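PDB 5KJP: enoyl-CoA hydratase from Mycobacterium tuberculosis, which catalyses the reversible hydration of trans-2-enoyl-CoA to 3-hydroxyacyl-CoA, a step of fatty acid metabolism, as a member of the crotonase superfamily. Local coordinates for the interface of chains A and B. Coordinates in Å, arbitrary orientation; residue numbers count along the deposited sequence, not the author numbering. Chains: chain A/B, Enoyl-CoA hydratase.

All three contacts belong to one interface between two copies of the enzyme, and all use helix 160-169 of chain A. Contact 1 lies about 10 Å from contact 2 and about 8 Å from contact 3, measured between the centres of their C-alpha atoms. Contacts 2 and 3 are about 13 Å apart. A:Met164 links contacts 1 and 2, and B:Asn185 links contacts 1 and 3. Different turns and sides of one helix thus meet separate parts of chain B. The deposited assembly holds three copies, and the crotonase family commonly builds trimers, so this is probably a biological subunit interface.

Contact 1: the interface of chains A and B. Residues chain A 161, 164-165; chain B 125-126, 185, 200.
The side-chain amide of B:Asn185 turns its ND2 to the carboxylate of A:Glu165, with the two planes 69° apart. Both acceptors of the amide nitrogen lie in or near the amide plane. One is the backbone carbonyl of A:Ala161, with B:Asn185 ND2 donating to A:Ala161 O over 2.9 Å. This donor sits above the carbonyl plane, away from the lone pairs. The other is the carboxylate oxygen A:Glu165 OE1, also 2.9 Å from B:Asn185 ND2. It is met on its anti side, somewhat out of the carboxylate plane, and the bond is fairly straight, at 161° at the hydrogen. Two bonds therefore grip the amide nitrogen and fix the rotation of the amide. They join B:Asn185 to successive turns of helix 160-169. The A:Glu165 chain leaves with CG opposite its backbone N (chi1 172°) and stays extended beyond it, which carries the carboxylate past the B:Asn185 side chain in the opposite direction. Beside this polar pair, the methyl B:Leu126 CD2 packs on the helix, 3.7 Å from A:Glu165 CA. B:Leu126 CD2 also meets A:Met164 CG, a selenomethionine carbon, at 3.9 Å. B:Asp125 CB borders this carbon too. Polar and apolar contacts thus lie next to each other along the helix. Water 1 adds a further link: it lies 2.7 Å from A:Glu165 OE1 and 2.8 Å from the backbone oxygen B:Asn185 O.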
# COMPACT_ATOMS: atom_id res chain seq x y z
N ALA A 161 -0.06 -8.54 2.69
CA ALA A 161 -0.15 -9.84 3.35
C ALA A 161 -1.57 -10.40 3.30
O ALA A 161 -1.76 -11.61 3.29
CB ALA A 161 0.32 -9.73 4.79
N MSE A 164 -1.97 -11.74 -0.17
CA MSE A 164 -1.30 -13.04 -0.15
C MSE A 164 -2.18 -14.11 0.48
O MSE A 164 -2.36 -15.21 -0.07
CB MSE A 164 0.04 -12.95 0.62
CG MSE A 164 0.85 -14.25 0.66
SE MSE A 164 1.58 -14.75 -1.09
CE MSE A 164 3.02 -13.41 -1.19
N GLU A 165 -2.75 -13.80 1.65
CA GLU A 165 -3.58 -14.75 2.37
C GLU A 165 -4.78 -15.19 1.53
O GLU A 165 -5.07 -16.38 1.40
CB GLU A 165 -4.07 -14.15 3.69
CG GLU A 165 -5.10 -15.01 4.41
CD GLU A 165 -5.76 -14.29 5.57
OE1 GLU A 165 -5.31 -13.18 5.95
OE2 GLU A 165 -6.76 -14.83 6.10
N ASP B 125 5.51 -14.83 4.69
CA ASP B 125 4.45 -14.36 3.80
C ASP B 125 3.23 -13.91 4.57
O ASP B 125 2.50 -13.01 4.15
CB ASP B 125 4.06 -15.46 2.83
CG ASP B 125 5.24 -15.98 2.05
OD1 ASP B 125 5.90 -15.15 1.37
OD2 ASP B 125 5.53 -17.18 2.14
N LEU B 126 3.00 -14.57 5.70
CA LEU B 126 1.80 -14.38 6.48
C LEU B 126 2.20 -14.34 7.95
O LEU B 126 3.16 -15.00 8.35
CB LEU B 126 0.80 -15.51 6.24
CG LEU B 126 0.39 -15.76 4.79
CD1 LEU B 126 -0.40 -17.04 4.65
CD2 LEU B 126 -0.42 -14.57 4.28
N ASN B 185 -2.18 -11.09 9.75
CA ASN B 185 -3.32 -11.73 9.10
C ASN B 185 -4.38 -12.20 10.09
O ASN B 185 -5.58 -12.00 9.89
CB ASN B 185 -2.83 -12.92 8.27
CG ASN B 185 -1.93 -12.50 7.15
OD1 ASN B 185 -0.71 -12.39 7.32
ND2 ASN B 185 -2.52 -12.26 5.98
N LEU B 200 -4.32 -22.07 9.51
CA LEU B 200 -4.04 -21.33 8.28
C LEU B 200 -3.22 -22.16 7.30
O LEU B 200 -3.54 -22.23 6.11
CB LEU B 200 -3.32 -20.02 8.59
CG LEU B 200 -2.96 -19.07 7.45
CD1 LEU B 200 -4.21 -18.73 6.64
CD2 LEU B 200 -2.32 -17.81 8.02
O HOH W 1 -6.75 -11.38 7.38

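Contact 2: the interface of chains A and B. Residues chain A 160, 164; chain B 157, 219-220, 223.
The A:Tyr160 side chain points across to chain B with CG anti to the backbone N (chi1 175°), and chi2 of -86° sets the ring so that its two faces look toward different parts of chain B. B:Arg223 reaches toward it through a chain extended from CG to NE. The two side chains cross at about a right angle, with ring and guanidinium planes 76° apart. B:Arg223 NH2 donates to the phenol oxygen A:Tyr160 OH at 2.6 Å. That bond is bent, and the oxygen is tilted from the guanidinium plane. B:Arg223 is poorly ordered, so the details of this bond are uncertain. The firmer packing is apolar. The methyl B:Ile219 CG2 touches the ring at A:Tyr160 CE2, 3.6 Å away. Near the opposite side of the ring, at its base, the methylene B:Arg157 CD lies 3.8 Å from A:Tyr160 CD1. Here the aliphatic part of the arginine makes the contact. B:Thr220 CG2 approaches the phenol oxygen, A:Tyr160 OH, at 3.4 Å. The end of A:Met164 completes the patch. Bends at chi2 and chi3 bring the selenomethionine methyl A:Met164 CE to 3.7 Å from B:Ile219 CG2. The same methyl also lies near B:Thr220 CG2. By seating the tyrosine at the start of helix 160-169 between helices 150-157 and 209-221 of the neighbour, this contact probably helps hold the subunits together.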
# COMPACT_ATOMS: atom_id res chain seq x y z
N TYR A 160 -0.61 -5.98 1.43
CA TYR A 160 0.09 -7.06 0.76
C TYR A 160 -0.17 -8.44 1.37
O TYR A 160 -0.48 -9.40 0.65
CB TYR A 160 1.59 -6.76 0.76
CG TYR A 160 2.48 -7.84 0.19
CD1 TYR A 160 2.92 -8.89 0.99
CD2 TYR A 160 2.89 -7.81 -1.13
CE1 TYR A 160 3.74 -9.88 0.49
CE2 TYR A 160 3.73 -8.80 -1.64
CZ TYR A 160 4.14 -9.83 -0.83
OH TYR A 160 4.96 -10.83 -1.31
N MSE A 164 -1.97 -11.74 -0.17
CA MSE A 164 -1.30 -13.04 -0.15
C MSE A 164 -2.18 -14.11 0.48
O MSE A 164 -2.36 -15.21 -0.07
CB MSE A 164 0.04 -12.95 0.62
CG MSE A 164 0.85 -14.25 0.66
SE MSE A 164 1.58 -14.75 -1.09
CE MSE A 164 3.02 -13.41 -1.19
N ARG B 157 4.09 -3.44 3.69
CA ARG B 157 3.13 -4.28 4.39
C ARG B 157 2.08 -3.46 5.13
O ARG B 157 0.94 -3.90 5.30
CB ARG B 157 3.85 -5.20 5.38
CG ARG B 157 4.67 -6.31 4.72
CD ARG B 157 3.82 -7.53 4.38
NE ARG B 157 3.93 -8.61 5.36
CZ ARG B 157 4.96 -9.46 5.44
NH1 ARG B 157 5.97 -9.34 4.59
NH2 ARG B 157 4.98 -10.41 6.37
N ILE B 219 2.91 -12.92 -7.02
CA ILE B 219 2.75 -11.78 -6.12
C ILE B 219 4.11 -11.18 -5.72
O ILE B 219 4.29 -9.96 -5.74
CB ILE B 219 1.94 -12.15 -4.87
CG1 ILE B 219 0.48 -12.43 -5.27
CG2 ILE B 219 2.01 -11.03 -3.83
CD1 ILE B 219 -0.40 -12.90 -4.13
N THR B 220 5.08 -12.03 -5.38
CA THR B 220 6.40 -11.55 -4.97
C THR B 220 7.18 -10.94 -6.14
O THR B 220 7.76 -9.87 -6.02
CB THR B 220 7.26 -12.66 -4.31
OG1 THR B 220 7.55 -13.70 -5.26
CG2 THR B 220 6.54 -13.27 -3.10
N ARG B 223 6.41 -7.32 -8.05
CA ARG B 223 6.94 -6.08 -7.48
C ARG B 223 7.99 -5.46 -8.39
O ARG B 223 8.17 -4.25 -8.41
CB ARG B 223 7.56 -6.33 -6.11
CG ARG B 223 6.72 -7.08 -5.10
CD ARG B 223 7.52 -7.20 -3.80
NE ARG B 223 7.17 -8.36 -2.99
CZ ARG B 223 7.65 -8.59 -1.77
NH1 ARG B 223 8.50 -7.73 -1.22
NH2 ARG B 223 7.29 -9.68 -1.10

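Contact 3: the interface of chains A and B. Residues chain A 162, 177; chain B 179, 182, 184-185.
A:Ile162 sits in the first turns of helix 160-169 and faces a loop of chain B, where B:Gly182 has a positive phi of 92° and B:Val184 is extended. The isoleucine tip, A:Ile162 CD1, lies 3.6 Å from the amide nitrogen B:Asn185 ND2. A:Ile162 CD1 also packs against B:Asn185 CA at 4.0 Å. The two side chains run past each other in opposite directions. The carbonyl oxygen of B:Gly182 borders the same methyl. Farther out, A:Arg177 points its CG away from the backbone N (chi1 177°) and bends at chi2, which brings the guanidinium to B:His179. The guanidinium and imidazole planes are only 14° apart. A:Arg177 NH2 is 3.8 Å from B:His179 CE1, above the imidazole plane but displaced toward the CE1–NE2 rim, so the groups are offset. Water 2 bridges A:Arg177 to the backbone of chain B, lying in the guanidinium plane 2.9 Å from A:Arg177 NH2. Water 2 is also 2.6 Å from the backbone oxygen B:His179 O and 2.8 Å from B:Val184 O. The imidazole is positioned within its own chain, as B:His179 ND1 donates to B:Val184 O at 3.0 Å. Through apolar packing and a water bridge, helices 160-169 and 175-180 of chain A meet the neighbour, probably helping to set how the subunits pack.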
# COMPACT_ATOMS: atom_id res chain seq x y z
N ILE A 162 -2.57 -9.51 3.30
CA ILE A 162 -3.95 -9.95 3.23
C ILE A 162 -4.25 -10.43 1.81
O ILE A 162 -4.95 -11.42 1.61
CB ILE A 162 -4.95 -8.84 3.64
CG1 ILE A 162 -4.56 -8.21 4.99
CG2 ILE A 162 -6.37 -9.40 3.69
CD1 ILE A 162 -4.38 -9.21 6.11
N ARG A 177 -15.23 -6.24 5.54
CA ARG A 177 -13.78 -6.36 5.68
C ARG A 177 -13.06 -5.70 4.50
O ARG A 177 -12.04 -5.02 4.68
CB ARG A 177 -13.38 -7.83 5.78
CG ARG A 177 -11.88 -8.07 5.86
CD ARG A 177 -11.34 -7.90 7.27
NE ARG A 177 -9.97 -8.39 7.35
CZ ARG A 177 -8.95 -7.71 7.86
NH1 ARG A 177 -9.16 -6.49 8.36
NH2 ARG A 177 -7.74 -8.24 7.88
N HIS B 179 -2.68 -5.67 13.26
CA HIS B 179 -3.77 -6.30 12.53
C HIS B 179 -4.61 -5.24 11.80
O HIS B 179 -5.00 -5.45 10.64
CB HIS B 179 -4.65 -7.12 13.46
CG HIS B 179 -5.83 -7.75 12.77
ND1 HIS B 179 -5.71 -8.85 11.95
CD2 HIS B 179 -7.14 -7.42 12.78
CE1 HIS B 179 -6.90 -9.17 11.48
NE2 HIS B 179 -7.78 -8.32 11.96
N GLY B 182 -2.87 -4.26 8.67
CA GLY B 182 -2.72 -5.29 7.65
C GLY B 182 -1.43 -6.11 7.70
O GLY B 182 -1.21 -6.95 6.84
N VAL B 184 -0.60 -8.09 10.34
CA VAL B 184 -0.99 -9.35 10.96
C VAL B 184 -2.26 -9.88 10.29
O VAL B 184 -3.28 -9.19 10.24
CB VAL B 184 -1.22 -9.20 12.48
CG1 VAL B 184 -1.93 -10.42 13.04
CG2 VAL B 184 0.11 -8.94 13.21
N ASN B 185 -2.18 -11.09 9.75
CA ASN B 185 -3.32 -11.73 9.10
C ASN B 185 -4.38 -12.20 10.09
O ASN B 185 -5.58 -12.00 9.89
CB ASN B 185 -2.83 -12.92 8.27
CG ASN B 185 -1.93 -12.50 7.15
OD1 ASN B 185 -0.71 -12.39 7.32
ND2 ASN B 185 -2.52 -12.26 5.98
O HOH W 2 -5.23 -7.52 9.04